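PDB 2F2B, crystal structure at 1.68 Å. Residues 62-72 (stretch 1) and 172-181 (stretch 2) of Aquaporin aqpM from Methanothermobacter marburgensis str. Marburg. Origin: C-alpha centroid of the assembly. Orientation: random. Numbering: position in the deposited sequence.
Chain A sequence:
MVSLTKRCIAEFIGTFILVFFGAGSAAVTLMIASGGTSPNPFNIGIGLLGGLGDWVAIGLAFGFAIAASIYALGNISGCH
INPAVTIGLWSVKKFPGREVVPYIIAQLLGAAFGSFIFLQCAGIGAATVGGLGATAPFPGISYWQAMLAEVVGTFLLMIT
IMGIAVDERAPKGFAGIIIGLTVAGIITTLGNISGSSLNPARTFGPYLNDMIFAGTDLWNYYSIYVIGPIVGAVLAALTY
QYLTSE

Stretch 1 62-72: FGFAIAASIYA
Stretch 2 172-181: KGFAGIIIGL

Two nearly antiparallel helices of one chain pack backbone to backbone through small residues, and a tyrosine hydroxyl bonds to two backbone atoms of the second stretch. Residues 62-72 are helical throughout, within a helix that extends at both ends; the second stretch enters as a loop at Lys-172 and Gly-173, is helical by Ala-175 and through Leu-181, and runs on. The axes approach to 7.5 Å, with 156° between their N-to-C directions, and the stretches bury 484 Å² in total. Register is set by Gly-63 opposite Gly-180 (CA to CA 3.9 Å) and, one turn along, Ala-67 opposite Gly-176 (CA to CA 4.4 Å).

Such closeness depends on glycine. An ideal CB on Gly-180 would lie 2.2 Å from Gly-63 O, and an ideal CB on Gly-63 would lie 2.6 Å from Gly-180 O. With these positions bare, backbone meets backbone: Gly-63 CA lies 3.1 Å from Gly-180 O, and CA-H...O contacts run from Gly-180 CA to Gly-63 O (3.3 Å) and from Ala-67 CA to Gly-176 O (3.4 Å). Of these carbonyls, two also accept ordinary helical hydrogen bonds within their own stretches, Gly-63 O from Ala-67 N at 2.9 Å and Gly-176 O from Gly-180 N at 3.1 Å.

Apolar side chains add to this seam. Ile-66 and Ile-70, both mt and both with CA-to-CB bonds toward the second stretch, meet Ile-179, also mt: Ile-66 CG2 is 4.2 Å from Ile-179 CG2, and Ile-70 CD1 is 3.9 Å from Ile-179 CB. Ile-70 CG2 also covers bare Gly-176 CA at 3.5 Å. Ala-67 CB lies 4.2 Å from CD1 of Ile-177, a tp rotamer. Phe-64 (chi1 m, chi2 -30°) starts away from the partner, but its ring returns, bringing Phe-64 CE1 to 4.0 Å from CD2 of Leu-181 (mt).

The polar anchor is Tyr-71 (chi1 -75°, chi2 -68°). Its CA-to-CB bond points sideways, yet the ring comes up to Gly-176, with Tyr-71 CE2 3.5 Å from Gly-176 CA; an ideal CB on Gly-176 would lie 2.4 Å from Tyr-71 CE2, a clash. Tyr-71 OH donates to Gly-173 O at 2.6 Å, near the ring plane, and accepts from Ile-177 N at 3.1 Å (N-H...O angle 154°). It thereby links a loop carbonyl, Gly-173 O, to a helix amide, Ile-177 N. Gly-173 itself has phi/psi 94/-23, where a CB would jam against the preceding carbonyl oxygen. Lys-172 makes no contact with the first stretch.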

ATOM      1  N   PHE A  62       9.994  -5.616  -1.502  1.00  8.52           N
ATOM      2  CA  PHE A  62      11.141  -5.012  -2.180  1.00  8.22           C
ATOM      3  C   PHE A  62      11.072  -3.498  -2.015  1.00  7.88           C
ATOM      4  O   PHE A  62      12.032  -2.864  -1.580  1.00  9.13           O
ATOM      5  CB  PHE A  62      11.105  -5.321  -3.680  1.00  9.36           C
ATOM      6  CG  PHE A  62      11.876  -6.542  -4.077  1.00 10.70           C
ATOM      7  CD1 PHE A  62      13.256  -6.484  -4.249  1.00 11.34           C
ATOM      8  CD2 PHE A  62      11.219  -7.746  -4.311  1.00  9.18           C
ATOM      9  CE1 PHE A  62      13.972  -7.615  -4.651  1.00 11.77           C
ATOM     10  CE2 PHE A  62      11.927  -8.878  -4.713  1.00 11.54           C
ATOM     11  CZ  PHE A  62      13.304  -8.808  -4.883  1.00 10.83           C
ATOM     12  N   GLY A  63       9.921  -2.937  -2.372  1.00  8.66           N
ATOM     13  CA  GLY A  63       9.721  -1.497  -2.322  1.00  9.05           C
ATOM     14  C   GLY A  63       9.934  -0.813  -0.986  1.00  9.51           C
ATOM     15  O   GLY A  63      10.566   0.246  -0.928  1.00  9.26           O
ATOM     16  N   PHE A  64       9.398  -1.393   0.085  1.00  8.03           N
ATOM     17  CA  PHE A  64       9.555  -0.799   1.407  1.00  9.11           C
ATOM     18  C   PHE A  64      11.002  -0.926   1.882  1.00  8.24           C
ATOM     19  O   PHE A  64      11.522  -0.033   2.555  1.00  9.49           O
ATOM     20  CB  PHE A  64       8.605  -1.456   2.422  1.00  7.72           C
ATOM     21  CG  PHE A  64       7.136  -1.234   2.132  1.00  8.75           C
ATOM     22  CD1 PHE A  64       6.692  -0.076   1.490  1.00  8.19           C
ATOM     23  CD2 PHE A  64       6.190  -2.163   2.558  1.00  8.55           C
ATOM     24  CE1 PHE A  64       5.323   0.149   1.282  1.00  8.22           C
ATOM     25  CE2 PHE A  64       4.827  -1.952   2.357  1.00  9.03           C
ATOM     26  CZ  PHE A  64       4.389  -0.791   1.716  1.00  9.77           C
ATOM     27  N   ALA A  65      11.662  -2.026   1.526  1.00  8.69           N
ATOM     28  CA  ALA A  65      13.053  -2.215   1.924  1.00  9.03           C
ATOM     29  C   ALA A  65      13.936  -1.226   1.158  1.00  9.88           C
ATOM     30  O   ALA A  65      14.907  -0.693   1.703  1.00  9.18           O
ATOM     31  CB  ALA A  65      13.496  -3.653   1.650  1.00 10.67           C
ATOM     32  N   ILE A  66      13.591  -0.979  -0.104  1.00  8.85           N
ATOM     33  CA  ILE A  66      14.347  -0.033  -0.930  1.00 10.23           C
ATOM     34  C   ILE A  66      14.169   1.388  -0.392  1.00 10.35           C
ATOM     35  O   ILE A  66      15.140   2.144  -0.270  1.00 10.87           O
ATOM     36  CB  ILE A  66      13.888  -0.105  -2.415  1.00  9.70           C
ATOM     37  CG1 ILE A  66      14.407  -1.404  -3.044  1.00 10.25           C
ATOM     38  CG2 ILE A  66      14.403   1.111  -3.198  1.00 12.27           C
ATOM     39  CD1 ILE A  66      13.755  -1.772  -4.363  1.00 11.10           C
ATOM     40  N   ALA A  67      12.932   1.751  -0.060  1.00  8.86           N
ATOM     41  CA  ALA A  67      12.657   3.079   0.483  1.00  8.82           C
ATOM     42  C   ALA A  67      13.432   3.259   1.785  1.00  9.26           C
ATOM     43  O   ALA A  67      14.120   4.268   1.979  1.00  9.95           O
ATOM     44  CB  ALA A  67      11.153   3.252   0.735  1.00  8.20           C
ATOM     45  N   ALA A  68      13.335   2.272   2.671  1.00  9.34           N
ATOM     46  CA  ALA A  68      14.044   2.332   3.951  1.00 10.49           C
ATOM     47  C   ALA A  68      15.543   2.541   3.721  1.00 11.84           C
ATOM     48  O   ALA A  68      16.176   3.385   4.371  1.00 12.18           O
ATOM     49  CB  ALA A  68      13.809   1.047   4.736  1.00 10.06           C
ATOM     50  N   SER A  69      16.104   1.781   2.788  1.00 10.60           N
ATOM     51  CA  SER A  69      17.528   1.881   2.474  1.00 11.45           C
ATOM     52  C   SER A  69      17.928   3.262   1.957  1.00 10.61           C
ATOM     53  O   SER A  69      18.967   3.798   2.340  1.00 10.92           O
ATOM     54  CB  SER A  69      17.921   0.810   1.451  1.00 11.14           C
ATOM     55  OG  SER A  69      17.820  -0.492   2.013  1.00 12.43           O
ATOM     56  N   ILE A  70      17.106   3.834   1.085  1.00  9.89           N
ATOM     57  CA  ILE A  70      17.401   5.152   0.539  1.00 10.83           C
ATOM     58  C   ILE A  70      17.362   6.234   1.622  1.00 12.09           C
ATOM     59  O   ILE A  70      18.206   7.136   1.640  1.00 11.95           O
ATOM     60  CB  ILE A  70      16.427   5.502  -0.613  1.00 10.14           C
ATOM     61  CG1 ILE A  70      16.693   4.567  -1.801  1.00 10.26           C
ATOM     62  CG2 ILE A  70      16.603   6.965  -1.029  1.00 11.08           C
ATOM     63  CD1 ILE A  70      15.709   4.721  -2.954  1.00 10.56           C
ATOM     64  N   TYR A  71      16.399   6.155   2.534  1.00 12.18           N
ATOM     65  CA  TYR A  71      16.330   7.153   3.600  1.00 12.41           C
ATOM     66  C   TYR A  71      17.475   6.973   4.588  1.00 14.30           C
ATOM     67  O   TYR A  71      17.962   7.942   5.170  1.00 15.28           O
ATOM     68  CB  TYR A  71      14.974   7.080   4.312  1.00 12.56           C
ATOM     69  CG  TYR A  71      13.861   7.685   3.484  1.00 11.57           C
ATOM     70  CD1 TYR A  71      13.815   9.061   3.240  1.00 11.93           C
ATOM     71  CD2 TYR A  71      12.895   6.879   2.883  1.00 11.48           C
ATOM     72  CE1 TYR A  71      12.835   9.617   2.413  1.00 13.05           C
ATOM     73  CE2 TYR A  71      11.921   7.419   2.054  1.00 10.09           C
ATOM     74  CZ  TYR A  71      11.894   8.785   1.818  1.00 10.66           C
ATOM     75  OH  TYR A  71      10.954   9.315   0.966  1.00 10.56           O
ATOM     76  N   ALA A  72      17.930   5.739   4.756  1.00 13.15           N
ATOM     77  CA  ALA A  72      19.024   5.469   5.685  1.00 15.00           C
ATOM     78  C   ALA A  72      20.408   5.697   5.083  1.00 14.58           C
ATOM     79  O   ALA A  72      21.309   6.194   5.761  1.00 15.31           O
ATOM     80  CB  ALA A  72      18.926   4.026   6.197  1.00 14.57           C
ATOM     81  N   LYS A 172      12.196  17.725  -2.464  1.00 23.09           N
ATOM     82  CA  LYS A 172      13.010  17.078  -1.444  1.00 23.22           C
ATOM     83  C   LYS A 172      12.266  16.133  -0.509  1.00 21.39           C
ATOM     84  O   LYS A 172      11.146  16.412  -0.077  1.00 20.51           O
ATOM     85  CB  LYS A 172      13.746  18.133  -0.612  1.00 27.42           C
ATOM     86  CG  LYS A 172      14.892  18.803  -1.356  1.00 32.59           C
ATOM     87  CD  LYS A 172      15.629  19.803  -0.478  1.00 35.91           C
ATOM     88  CE  LYS A 172      16.877  20.327  -1.176  1.00 37.33           C
ATOM     89  NZ  LYS A 172      16.560  20.922  -2.505  1.00 39.47           N
ATOM     90  N   GLY A 173      12.909  15.007  -0.211  1.00 18.43           N
ATOM     91  CA  GLY A 173      12.339  14.030   0.697  1.00 17.15           C
ATOM     92  C   GLY A 173      11.536  12.895   0.088  1.00 15.73           C
ATOM     93  O   GLY A 173      11.399  11.846   0.710  1.00 16.09           O
ATOM     94  N   PHE A 174      11.019  13.090  -1.121  1.00 13.38           N
ATOM     95  CA  PHE A 174      10.197  12.073  -1.780  1.00 12.98           C
ATOM     96  C   PHE A 174      10.928  10.944  -2.498  1.00 13.26           C
ATOM     97  O   PHE A 174      10.344   9.887  -2.742  1.00 11.62           O
ATOM     98  CB  PHE A 174       9.256  12.747  -2.783  1.00 13.05           C
ATOM     99  CG  PHE A 174       8.101  13.454  -2.144  1.00 13.76           C
ATOM    100  CD1 PHE A 174       6.938  12.760  -1.825  1.00 15.81           C
ATOM    101  CD2 PHE A 174       8.183  14.806  -1.832  1.00 15.25           C
ATOM    102  CE1 PHE A 174       5.871  13.403  -1.199  1.00 16.29           C
ATOM    103  CE2 PHE A 174       7.121  15.456  -1.204  1.00 15.46           C
ATOM    104  CZ  PHE A 174       5.966  14.753  -0.888  1.00 16.00           C
ATOM    105  N   ALA A 175      12.195  11.149  -2.836  1.00 12.75           N
ATOM    106  CA  ALA A 175      12.940  10.136  -3.586  1.00 13.17           C
ATOM    107  C   ALA A 175      12.837   8.696  -3.087  1.00 11.38           C
ATOM    108  O   ALA A 175      12.488   7.791  -3.849  1.00 10.84           O
ATOM    109  CB  ALA A 175      14.406  10.542  -3.694  1.00 14.53           C
ATOM    110  N   GLY A 176      13.134   8.477  -1.813  1.00 10.14           N
ATOM    111  CA  GLY A 176      13.091   7.124  -1.283  1.00 10.03           C
ATOM    112  C   GLY A 176      11.773   6.391  -1.457  1.00  9.68           C
ATOM    113  O   GLY A 176      11.737   5.280  -1.994  1.00  8.65           O
ATOM    114  N   ILE A 177      10.682   7.008  -1.018  1.00  7.58           N
ATOM    115  CA  ILE A 177       9.392   6.342  -1.110  1.00  9.30           C
ATOM    116  C   ILE A 177       8.905   6.169  -2.546  1.00  8.50           C
ATOM    117  O   ILE A 177       8.361   5.122  -2.892  1.00  8.61           O
ATOM    118  CB  ILE A 177       8.313   7.065  -0.241  1.00 10.57           C
ATOM    119  CG1 ILE A 177       7.040   6.210  -0.185  1.00  9.56           C
ATOM    120  CG2 ILE A 177       8.006   8.449  -0.795  1.00 10.82           C
ATOM    121  CD1 ILE A 177       7.266   4.820   0.389  1.00 13.40           C
ATOM    122  N   ILE A 178       9.126   7.167  -3.397  1.00  7.92           N
ATOM    123  CA  ILE A 178       8.673   7.045  -4.778  1.00  9.28           C
ATOM    124  C   ILE A 178       9.449   5.967  -5.535  1.00  9.13           C
ATOM    125  O   ILE A 178       8.862   5.184  -6.283  1.00 10.02           O
ATOM    126  CB  ILE A 178       8.782   8.403  -5.514  1.00 10.42           C
ATOM    127  CG1 ILE A 178       7.866   9.424  -4.822  1.00  9.78           C
ATOM    128  CG2 ILE A 178       8.412   8.247  -6.985  1.00 11.25           C
ATOM    129  CD1 ILE A 178       6.437   8.911  -4.556  1.00 10.82           C
ATOM    130  N   ILE A 179      10.763   5.918  -5.344  1.00  9.07           N
ATOM    131  CA  ILE A 179      11.567   4.909  -6.022  1.00  8.73           C
ATOM    132  C   ILE A 179      11.147   3.510  -5.561  1.00  8.72           C
ATOM    133  O   ILE A 179      10.976   2.603  -6.379  1.00  9.40           O
ATOM    134  CB  ILE A 179      13.076   5.138  -5.764  1.00  8.62           C
ATOM    135  CG1 ILE A 179      13.514   6.437  -6.449  1.00  9.45           C
ATOM    136  CG2 ILE A 179      13.892   3.960  -6.300  1.00 10.10           C
ATOM    137  CD1 ILE A 179      14.938   6.875  -6.120  1.00  7.96           C
ATOM    138  N   GLY A 180      10.964   3.340  -4.256  1.00  7.81           N
ATOM    139  CA  GLY A 180      10.553   2.043  -3.746  1.00  9.49           C
ATOM    140  C   GLY A 180       9.194   1.597  -4.269  1.00  8.32           C
ATOM    141  O   GLY A 180       9.026   0.447  -4.688  1.00  8.47           O
ATOM    142  N   LEU A 181       8.211   2.495  -4.250  1.00  8.97           N
ATOM    143  CA  LEU A 181       6.881   2.137  -4.728  1.00  8.75           C
ATOM    144  C   LEU A 181       6.885   1.873  -6.233  1.00  8.29           C
ATOM    145  O   LEU A 181       6.138   1.030  -6.723  1.00  7.85           O
ATOM    146  CB  LEU A 181       5.868   3.235  -4.375  1.00  9.02           C
ATOM    147  CG  LEU A 181       5.637   3.431  -2.873  1.00  9.45           C
ATOM    148  CD1 LEU A 181       4.614   4.539  -2.652  1.00  9.24           C
ATOM    149  CD2 LEU A 181       5.147   2.117  -2.239  1.00 10.54           C
TER